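Local structure of d-3-phosphoglycerate dehydrogenase oxidoreductase protein (Ralstonia solanacearum, 3GG9) at residues G87-L91 with E92-D96; R124-P127 with Q128-S132; Q318-L321 with D322-G326. The protein probably works as an NAD-dependent D-3-phosphoglycerate dehydrogenase, a member of the D-isomer specific 2-hydroxyacid dehydrogenase family. All blocks are in the same frame, centred on the assembly; numbering follows the deposited sequence.

Interaction 1: residues G87-L91 with E92-D96; sequences GHIDL and EACTD
Two donors of Thr95 grip a single oxygen at the start of helix 91-97: Thr95 N and Thr95 OG1 each lie 2.8 Å from Leu91 O and reach it from opposite faces of the carbonyl plane. That hydroxyl is also bonded to Asn333 ND2. One residue earlier Asp90 caps the helix, its OD1 accepting from Ala93 N at 3.2 Å, a nearly straight N-cap bond (163° at the hydrogen). The amide meets OD1 from well above the carboxylate plane rather than within it. With CG anti to the backbone N, chi1 -168° swings the carboxylate forward beside the first turn, where Asp90 CG lies 3.5 Å from Ala93 CB. The carbonyl of the same residue opens the helical bonding, Asp90 O taking Cys94 N at 3.1 Å. An acidic group at this helix start would probably interact favourably with the helix dipole. Packing is lighter; Ile89 CG2 rests on Cys94 SG at 3.7 Å. Ile89 and Cys94 both pack on Val101 of strand 100-102, with Cys94 also on Ile75 of strand 74-77, while Ala93 and Asp90 lean on Arg63 of helix 63-66; helix 91-97 is the helix of a beta-alpha-beta crossover from strand 74-77 to strand 100-102.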
ATOM      1  N   GLY A  87      28.348   1.589  15.091  1.00 74.87           N
ATOM      2  CA  GLY A  87      27.379   0.651  15.671  1.00 66.58           C
ATOM      3  C   GLY A  87      26.714   1.344  16.843  1.00 58.71           C
ATOM      4  O   GLY A  87      27.331   2.203  17.488  1.00 62.65           O
ATOM      5  N   HIS A  88      25.468   0.995  17.150  1.00 47.85           N
ATOM      6  CA  HIS A  88      24.760   1.727  18.198  0.50 44.62           C
ATOM      7  C   HIS A  88      25.135   1.268  19.619  1.00 40.31           C
ATOM      8  O   HIS A  88      24.731   1.879  20.599  1.00 33.58           O
ATOM      9  CB  HIS A  88      23.247   1.713  17.958  0.50 44.54           C
ATOM     10  CG  HIS A  88      22.581   0.447  18.387  0.50 39.73           C
ATOM     11  ND1 HIS A  88      21.806   0.370  19.523  0.50 41.03           N
ATOM     12  CD2 HIS A  88      22.581  -0.792  17.843  0.50 43.39           C
ATOM     13  CE1 HIS A  88      21.356  -0.863  19.660  0.50 40.86           C
ATOM     14  NE2 HIS A  88      21.809  -1.589  18.653  0.50 43.13           N
ATOM     15  N   ILE A  89      25.920   0.195  19.728  1.00 40.28           N
ATOM     16  CA  ILE A  89      26.445  -0.217  21.037  1.00 42.13           C
ATOM     17  C   ILE A  89      27.984  -0.242  21.050  1.00 41.86           C
ATOM     18  O   ILE A  89      28.609  -0.935  20.245  1.00 42.38           O
ATOM     19  CB  ILE A  89      25.889  -1.590  21.532  1.00 45.60           C
ATOM     20  CG1 ILE A  89      24.356  -1.610  21.528  1.00 40.23           C
ATOM     21  CG2 ILE A  89      26.390  -1.900  22.956  1.00 38.95           C
ATOM     22  CD1 ILE A  89      23.786  -3.003  21.696  1.00 43.83           C
ATOM     23  N   ASP A  90      28.582   0.523  21.965  1.00 41.37           N
ATOM     24  CA  ASP A  90      30.040   0.491  22.172  1.00 39.24           C
ATOM     25  C   ASP A  90      30.418  -0.806  22.904  1.00 34.35           C
ATOM     26  O   ASP A  90      30.352  -0.881  24.141  1.00 36.61           O
ATOM     27  CB  ASP A  90      30.477   1.734  22.958  1.00 37.49           C
ATOM     28  CG  ASP A  90      31.999   1.934  22.980  1.00 44.38           C
ATOM     29  OD1 ASP A  90      32.777   0.990  22.725  1.00 50.67           O
ATOM     30  OD2 ASP A  90      32.420   3.063  23.285  1.00 39.22           O
ATOM     31  N   LEU A  91      30.787  -1.827  22.127  1.00 31.66           N
ATOM     32  CA  LEU A  91      31.001  -3.172  22.648  1.00 36.08           C
ATOM     33  C   LEU A  91      32.235  -3.262  23.538  1.00 41.60           C
ATOM     34  O   LEU A  91      32.241  -3.996  24.532  1.00 44.88           O
ATOM     35  CB  LEU A  91      31.110  -4.186  21.501  1.00 32.24           C
ATOM     36  CG  LEU A  91      29.840  -4.345  20.666  1.00 38.89           C
ATOM     37  CD1 LEU A  91      30.022  -5.418  19.597  1.00 38.54           C
ATOM     38  CD2 LEU A  91      28.654  -4.684  21.563  1.00 44.48           C
ATOM     39  N   GLU A  92      33.272  -2.510  23.169  1.00 47.35           N
ATOM     40  CA  GLU A  92      34.514  -2.442  23.946  1.00 50.30           C
ATOM     41  C   GLU A  92      34.279  -1.800  25.312  1.00 45.88           C
ATOM     42  O   GLU A  92      34.805  -2.287  26.316  1.00 45.23           O
ATOM     43  CB  GLU A  92      35.613  -1.704  23.168  1.00 53.65           C
ATOM     44  CG  GLU A  92      36.474  -2.604  22.269  1.00 63.30           C
ATOM     45  CD  GLU A  92      35.654  -3.498  21.346  1.00 76.94           C
ATOM     46  OE1 GLU A  92      34.810  -2.972  20.585  1.00 86.44           O
ATOM     47  OE2 GLU A  92      35.850  -4.731  21.388  1.00 82.58           O
ATOM     48  N   ALA A  93      33.479  -0.731  25.347  1.00 39.25           N
ATOM     49  CA  ALA A  93      33.104  -0.106  26.619  1.00 42.47           C
ATOM     50  C   ALA A  93      32.271  -1.041  27.496  1.00 43.14           C
ATOM     51  O   ALA A  93      32.437  -1.041  28.719  1.00 43.66           O
ATOM     52  CB  ALA A  93      32.390   1.204  26.402  1.00 39.72           C
ATOM     53  N   CYS A  94      31.399  -1.834  26.861  1.00 42.03           N
ATOM     54  CA  CYS A  94      30.607  -2.861  27.547  1.00 41.00           C
ATOM     55  C   CYS A  94      31.514  -3.930  28.143  1.00 37.85           C
ATOM     56  O   CYS A  94      31.370  -4.287  29.309  1.00 38.85           O
ATOM     57  CB  CYS A  94      29.591  -3.515  26.592  1.00 45.08           C
ATOM     58  SG  CYS A  94      28.171  -2.467  26.198  1.00 41.69           S
ATOM     59  N   THR A  95      32.448  -4.417  27.329  1.00 41.05           N
ATOM     60  CA  THR A  95      33.429  -5.410  27.741  1.00 43.09           C
ATOM     61  C   THR A  95      34.276  -4.906  28.925  1.00 46.48           C
ATOM     62  O   THR A  95      34.554  -5.674  29.845  1.00 45.99           O
ATOM     63  CB  THR A  95      34.314  -5.834  26.551  1.00 45.92           C
ATOM     64  OG1 THR A  95      33.485  -6.359  25.506  1.00 41.90           O
ATOM     65  CG2 THR A  95      35.312  -6.892  26.961  1.00 47.53           C
ATOM     66  N   ASP A  96      34.626  -3.613  28.908  1.00 45.71           N
ATOM     67  CA  ASP A  96      35.350  -2.945  30.008  1.00 50.47           C
ATOM     68  C   ASP A  96      34.593  -2.959  31.335  1.00 51.65           C
ATOM     69  O   ASP A  96      35.200  -3.114  32.402  1.00 49.28           O
ATOM     70  CB  ASP A  96      35.683  -1.487  29.642  1.00 49.52           C
ATOM     71  CG  ASP A  96      36.830  -1.371  28.647  1.00 57.51           C
ATOM     72  OD1 ASP A  96      37.516  -2.385  28.384  1.00 60.34           O
ATOM     73  OD2 ASP A  96      37.043  -0.256  28.116  1.00 56.74           O
TER

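Interaction 2: residues R124-P127 with Q128-S132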
ATOM      1  N   ARG A 124       0.201   4.315  -6.354  1.00 16.26           N
ATOM      2  CA  ARG A 124      -1.231   4.538  -6.508  1.00 16.33           C
ATOM      3  C   ARG A 124      -1.717   5.763  -5.762  1.00 17.94           C
ATOM      4  O   ARG A 124      -2.935   6.014  -5.700  1.00 25.08           O
ATOM      5  CB  ARG A 124      -2.067   3.314  -6.121  1.00 16.93           C
ATOM      6  CG  ARG A 124      -1.951   2.117  -7.133  1.00 22.91           C
ATOM      7  CD  ARG A 124      -2.200   2.535  -8.612  1.00 18.48           C
ATOM      8  NE  ARG A 124      -3.627   2.639  -8.949  1.00 21.52           N
ATOM      9  CZ  ARG A 124      -4.346   1.686  -9.540  1.00 28.47           C
ATOM     10  NH1 ARG A 124      -3.790   0.517  -9.859  1.00 26.17           N
ATOM     11  NH2 ARG A 124      -5.633   1.910  -9.790  1.00 25.31           N
ATOM     12  N   ARG A 125      -0.768   6.488  -5.188  1.00 20.36           N
ATOM     13  CA  ARG A 125      -1.030   7.760  -4.453  1.00 17.95           C
ATOM     14  C   ARG A 125      -2.051   7.600  -3.340  1.00 25.38           C
ATOM     15  O   ARG A 125      -2.852   8.491  -3.060  1.00 24.51           O
ATOM     16  CB  ARG A 125      -1.383   8.899  -5.421  1.00 21.42           C
ATOM     17  CG  ARG A 125      -0.228   9.307  -6.341  1.00 28.60           C
ATOM     18  CD  ARG A 125      -0.147   8.466  -7.627  1.00 25.22           C
ATOM     19  NE  ARG A 125       0.768   9.032  -8.619  1.00 29.54           N
ATOM     20  CZ  ARG A 125       2.066   8.747  -8.731  1.00 22.35           C
ATOM     21  NH1 ARG A 125       2.768   9.315  -9.693  1.00 25.15           N
ATOM     22  NH2 ARG A 125       2.672   7.887  -7.920  1.00 31.05           N
ATOM     23  N   ILE A 126      -2.011   6.436  -2.699  1.00 23.12           N
ATOM     24  CA  ILE A 126      -2.971   6.111  -1.670  1.00 18.86           C
ATOM     25  C   ILE A 126      -3.050   7.104  -0.480  1.00 25.72           C
ATOM     26  O   ILE A 126      -4.146   7.551  -0.203  1.00 24.38           O
ATOM     27  CB  ILE A 126      -2.862   4.653  -1.236  1.00 28.14           C
ATOM     28  CG1 ILE A 126      -3.174   3.783  -2.450  1.00 27.33           C
ATOM     29  CG2 ILE A 126      -3.770   4.375  -0.033  1.00 24.08           C
ATOM     30  CD1 ILE A 126      -3.205   2.325  -2.135  1.00 45.36           C
ATOM     31  N   PRO A 127      -1.915   7.456   0.186  1.00 27.95           N
ATOM     32  CA  PRO A 127      -2.037   8.428   1.280  1.00 30.57           C
ATOM     33  C   PRO A 127      -2.675   9.751   0.830  1.00 28.11           C
ATOM     34  O   PRO A 127      -3.560  10.273   1.522  1.00 30.13           O
ATOM     35  CB  PRO A 127      -0.579   8.652   1.712  1.00 24.28           C
ATOM     36  CG  PRO A 127       0.103   7.400   1.343  1.00 30.96           C
ATOM     37  CD  PRO A 127      -0.508   7.014   0.032  1.00 24.41           C
ATOM     38  N   GLN A 128      -2.251  10.254  -0.327  1.00 27.92           N
ATOM     39  CA  GLN A 128      -2.773  11.507  -0.883  1.00 32.50           C
ATOM     40  C   GLN A 128      -4.279  11.467  -1.200  1.00 31.21           C
ATOM     41  O   GLN A 128      -5.010  12.383  -0.852  1.00 29.68           O
ATOM     42  CB  GLN A 128      -1.981  11.938  -2.121  1.00 26.72           C
ATOM     43  CG  GLN A 128      -0.476  12.162  -1.884  1.00 26.87           C
ATOM     44  CD  GLN A 128       0.375  10.927  -2.174  1.00 29.34           C
ATOM     45  OE1 GLN A 128      -0.093   9.780  -2.077  1.00 30.00           O
ATOM     46  NE2 GLN A 128       1.627  11.158  -2.547  1.00 31.14           N
ATOM     47  N   TYR A 129      -4.735  10.406  -1.850  1.00 27.87           N
ATOM     48  CA  TYR A 129      -6.140  10.284  -2.184  1.00 28.10           C
ATOM     49  C   TYR A 129      -6.989  10.090  -0.929  1.00 28.86           C
ATOM     50  O   TYR A 129      -8.088  10.636  -0.838  1.00 30.48           O
ATOM     51  CB  TYR A 129      -6.373   9.080  -3.101  1.00 23.99           C
ATOM     52  CG  TYR A 129      -6.270   9.295  -4.596  1.00 25.41           C
ATOM     53  CD1 TYR A 129      -7.199  10.087  -5.291  1.00 21.20           C
ATOM     54  CD2 TYR A 129      -5.300   8.618  -5.333  1.00 18.02           C
ATOM     55  CE1 TYR A 129      -7.117  10.240  -6.701  1.00 20.80           C
ATOM     56  CE2 TYR A 129      -5.213   8.760  -6.715  1.00 17.88           C
ATOM     57  CZ  TYR A 129      -6.123   9.562  -7.392  1.00 22.75           C
ATOM     58  OH  TYR A 129      -5.995   9.649  -8.765  1.00 22.54           O
ATOM     59  N   VAL A 130      -6.488   9.294   0.023  1.00 30.48           N
ATOM     60  CA  VAL A 130      -7.223   8.988   1.261  1.00 24.75           C
ATOM     61  C   VAL A 130      -7.427  10.266   2.100  1.00 31.61           C
ATOM     62  O   VAL A 130      -8.539  10.534   2.578  1.00 25.15           O
ATOM     63  CB  VAL A 130      -6.497   7.926   2.109  1.00 27.17           C
ATOM     64  CG1 VAL A 130      -7.006   7.917   3.547  1.00 30.23           C
ATOM     65  CG2 VAL A 130      -6.665   6.547   1.476  1.00 27.41           C
ATOM     66  N   ALA A 131      -6.357  11.040   2.251  1.00 23.71           N
ATOM     67  CA  ALA A 131      -6.379  12.268   3.050  1.00 34.58           C
ATOM     68  C   ALA A 131      -7.274  13.350   2.443  1.00 34.60           C
ATOM     69  O   ALA A 131      -7.963  14.079   3.169  1.00 33.77           O
ATOM     70  CB  ALA A 131      -4.973  12.804   3.214  1.00 25.35           C
ATOM     71  N   SER A 132      -7.231  13.470   1.118  1.00 31.92           N
ATOM     72  CA  SER A 132      -8.114  14.381   0.387  1.00 27.69           C
ATOM     73  C   SER A 132      -9.577  14.051   0.583  1.00 28.77           C
ATOM     74  O   SER A 132     -10.396  14.946   0.747  1.00 29.90           O
ATOM     75  CB  SER A 132      -7.836  14.310  -1.095  1.00 26.86           C
ATOM     76  OG  SER A 132      -6.634  14.986  -1.404  1.00 39.00           O
TER
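Gln128 folds its side chain back over the start of its own helix, laying its amide oxygen against Arg125 and Pro127: Gln128 OE1 lies 3.2 Å from Arg125 C and 3.5 Å from Pro127 CD. A bend at chi2 (93°) turns the amide this way, and its NE2 bonds outward to Glu293 O. Gln128 and the Pro127 ring lie side by side, pointing the same way. Tyr129 swings to another side of the turn, its ring edge receiving Arg124 O in plane, 3.5 Å from CD2; its hydroxyl is bonded to Gln12 of the second subunit. On another side of the helix Ile126 CG2 touches Val130 CG2 at 3.9 Å, the two side chains crossing at a slant. Tyr129 N to Arg125 O (2.9 Å) begins the helical bonding. The chain passes from helix 109-123 to helix 126-134 through Arg124 and Arg125, the second with positive phi, closing a Schellman motif and serving as the next N-cap. This junction belongs to the subunit interface: Arg124 bonds to Ala110 O, Ile126 packs on Ala117 and Val130 on Cys297, all of the second subunit. Within the chain, Gln128 and Pro127 pack on Ile296 of strand 295-297, and Arg125 on Met272 of strand 272-275.

Interaction 3: residues Q318-L321 with D322-G326; sequences QNIL and DILQG
With CG anti to its backbone N (chi1 -164°) and a bend at chi2, Gln318 curls its amide forward along the helix to Asp322, whose CG lies anti to its own carbonyl carbon and whose carboxylate lies beside it. The result is an i to i+4 side-chain hydrogen bond on the last turns of helix 306-324, which closes in a Schellman motif with Gly326 as its positive-phi C-prime residue. Gln318 NE2 donates to Asp322 OD1 at 3.0 Å, nearly straight at 168°; the acceptor lies in the amide plane, yet the nitrogen comes in from above the carboxylate plane, the two planes being 52° apart. The backbone repeats the same spacing, Asp322 N to Gln318 O at 2.8 Å, so the pair is joined twice. On another side Ile320 and Leu324 lie alongside each other, pointing the same way, CG2 of the first 4.1 Å from CD1 of the second. The helical bonding weakens toward the end, where Gln325 N makes only a weak bond to Leu321 O, and Gly326 N turns back to Ile323 O at 2.9 Å. Asn319 and Ile323 pack on Leu102 of strand 100-102, and Ile320 on Ser76 of strand 74-77. A water lies between Asp322 OD2, 2.6 Å away, and Asn319 OD1, 3.0 Å away.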
ATOM      1  N   GLN A 318      14.285 -14.738  25.934  1.00 26.64           N
ATOM      2  CA  GLN A 318      14.897 -16.055  26.152  1.00 29.45           C
ATOM      3  C   GLN A 318      16.415 -15.949  26.333  1.00 31.34           C
ATOM      4  O   GLN A 318      16.995 -16.689  27.130  1.00 29.11           O
ATOM      5  CB  GLN A 318      14.545 -17.031  25.031  1.00 31.79           C
ATOM      6  CG  GLN A 318      14.801 -18.515  25.343  1.00 30.17           C
ATOM      7  CD  GLN A 318      14.124 -18.990  26.635  1.00 28.88           C
ATOM      8  OE1 GLN A 318      12.922 -18.797  26.830  1.00 34.90           O
ATOM      9  NE2 GLN A 318      14.900 -19.635  27.520  1.00 29.68           N
ATOM     10  N   ASN A 319      17.051 -15.001  25.639  1.00 30.10           N
ATOM     11  CA  ASN A 319      18.491 -14.785  25.806  1.00 30.35           C
ATOM     12  C   ASN A 319      18.864 -14.414  27.249  1.00 30.87           C
ATOM     13  O   ASN A 319      19.844 -14.933  27.799  1.00 29.15           O
ATOM     14  CB  ASN A 319      19.031 -13.760  24.797  1.00 30.54           C
ATOM     15  CG  ASN A 319      19.233 -14.340  23.397  1.00 32.39           C
ATOM     16  OD1 ASN A 319      19.205 -15.555  23.185  1.00 28.36           O
ATOM     17  ND2 ASN A 319      19.464 -13.459  22.433  1.00 26.59           N
ATOM     18  N   ILE A 320      18.084 -13.524  27.859  1.00 33.31           N
ATOM     19  CA  ILE A 320      18.279 -13.166  29.259  1.00 29.02           C
ATOM     20  C   ILE A 320      18.123 -14.407  30.152  1.00 36.78           C
ATOM     21  O   ILE A 320      18.984 -14.682  30.994  1.00 33.16           O
ATOM     22  CB  ILE A 320      17.331 -12.046  29.715  1.00 33.53           C
ATOM     23  CG1 ILE A 320      17.674 -10.730  29.000  1.00 33.55           C
ATOM     24  CG2 ILE A 320      17.416 -11.853  31.233  1.00 35.15           C
ATOM     25  CD1 ILE A 320      16.597  -9.649  29.152  1.00 31.22           C
ATOM     26  N   LEU A 321      17.054 -15.171  29.938  1.00 32.47           N
ATOM     27  CA  LEU A 321      16.829 -16.408  30.694  1.00 33.05           C
ATOM     28  C   LEU A 321      17.955 -17.435  30.539  1.00 37.34           C
ATOM     29  O   LEU A 321      18.338 -18.079  31.518  1.00 37.24           O
ATOM     30  CB  LEU A 321      15.489 -17.062  30.343  1.00 36.25           C
ATOM     31  CG  LEU A 321      14.202 -16.230  30.403  1.00 32.18           C
ATOM     32  CD1 LEU A 321      12.996 -17.129  30.200  1.00 31.01           C
ATOM     33  CD2 LEU A 321      14.067 -15.417  31.698  1.00 33.95           C
ATOM     34  N   ASP A 322      18.466 -17.587  29.318  1.00 33.95           N
ATOM     35  CA  ASP A 322      19.539 -18.540  29.027  1.00 34.80           C
ATOM     36  C   ASP A 322      20.846 -18.134  29.701  1.00 37.00           C
ATOM     37  O   ASP A 322      21.579 -18.994  30.168  1.00 36.85           O
ATOM     38  CB  ASP A 322      19.804 -18.675  27.523  1.00 32.38           C
ATOM     39  CG  ASP A 322      18.697 -19.387  26.768  1.00 39.84           C
ATOM     40  OD1 ASP A 322      17.893 -20.147  27.358  1.00 41.21           O
ATOM     41  OD2 ASP A 322      18.652 -19.186  25.540  1.00 40.51           O
ATOM     42  N   ILE A 323      21.133 -16.830  29.742  1.00 35.37           N
ATOM     43  CA  ILE A 323      22.358 -16.335  30.379  1.00 41.09           C
ATOM     44  C   ILE A 323      22.334 -16.575  31.892  1.00 39.23           C
ATOM     45  O   ILE A 323      23.333 -16.999  32.470  1.00 43.76           O
ATOM     46  CB  ILE A 323      22.657 -14.849  29.996  1.00 43.80           C
ATOM     47  CG1 ILE A 323      23.798 -14.797  28.997  1.00 53.37           C
ATOM     48  CG2 ILE A 323      23.072 -13.999  31.181  1.00 49.66           C
ATOM     49  CD1 ILE A 323      23.391 -15.151  27.629  1.00 62.27           C
ATOM     50  N   LEU A 324      21.178 -16.354  32.507  1.00 35.60           N
ATOM     51  CA  LEU A 324      21.010 -16.581  33.940  1.00 39.54           C
ATOM     52  C   LEU A 324      21.144 -18.056  34.335  1.00 42.56           C
ATOM     53  O   LEU A 324      21.313 -18.366  35.513  1.00 48.44           O
ATOM     54  CB  LEU A 324      19.678 -16.010  34.431  1.00 39.82           C
ATOM     55  CG  LEU A 324      19.487 -14.497  34.320  1.00 33.27           C
ATOM     56  CD1 LEU A 324      18.047 -14.127  34.599  1.00 36.02           C
ATOM     57  CD2 LEU A 324      20.430 -13.730  35.241  1.00 41.64           C
ATOM     58  N   GLN A 325      21.081 -18.952  33.354  1.00 40.35           N
ATOM     59  CA  GLN A 325      21.289 -20.378  33.590  1.00 41.48           C
ATOM     60  C   GLN A 325      22.672 -20.836  33.122  1.00 42.91           C
ATOM     61  O   GLN A 325      22.949 -22.035  33.099  1.00 47.91           O
ATOM     62  CB  GLN A 325      20.215 -21.214  32.893  1.00 42.68           C
ATOM     63  CG  GLN A 325      18.793 -20.985  33.386  1.00 51.75           C
ATOM     64  CD  GLN A 325      18.444 -21.771  34.647  1.00 65.90           C
ATOM     65  OE1 GLN A 325      19.192 -22.648  35.088  1.00 70.34           O
ATOM     66  NE2 GLN A 325      17.286 -21.463  35.224  1.00 67.11           N
ATOM     67  N   GLY A 326      23.537 -19.897  32.748  1.00 40.85           N
ATOM     68  CA  GLY A 326      24.891 -20.249  32.321  1.00 41.88           C
ATOM     69  C   GLY A 326      25.083 -20.609  30.857  1.00 45.52           C
ATOM     70  O   GLY A 326      26.196 -20.931  30.441  1.00 47.58           O
TER
HETATM   71  O   HOH W   1      20.584 -17.912  24.394  1.00 40.69           O

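Overall arrangement
All three contacts lie at helix ends, but they treat them differently. Interaction 1 caps a start with a carboxylate, interaction 2 joins the close of one helix to the start of the next, and interaction 3 closes a helix, with an amide-to-carboxylate hydrogen bond in its final turns. Interaction 2 is mostly buried and partly covered by the second subunit; the others are partly buried and touch no other chain of the assembly. Interactions 1 and 3 share one sheet, both packing on strands 74-77 and 100-102, their centres about 20 Å apart. Interaction 2 lies beside the seven-stranded sheet; its centre is about 44 Å from that of interaction 1 and 47 Å from that of interaction 3.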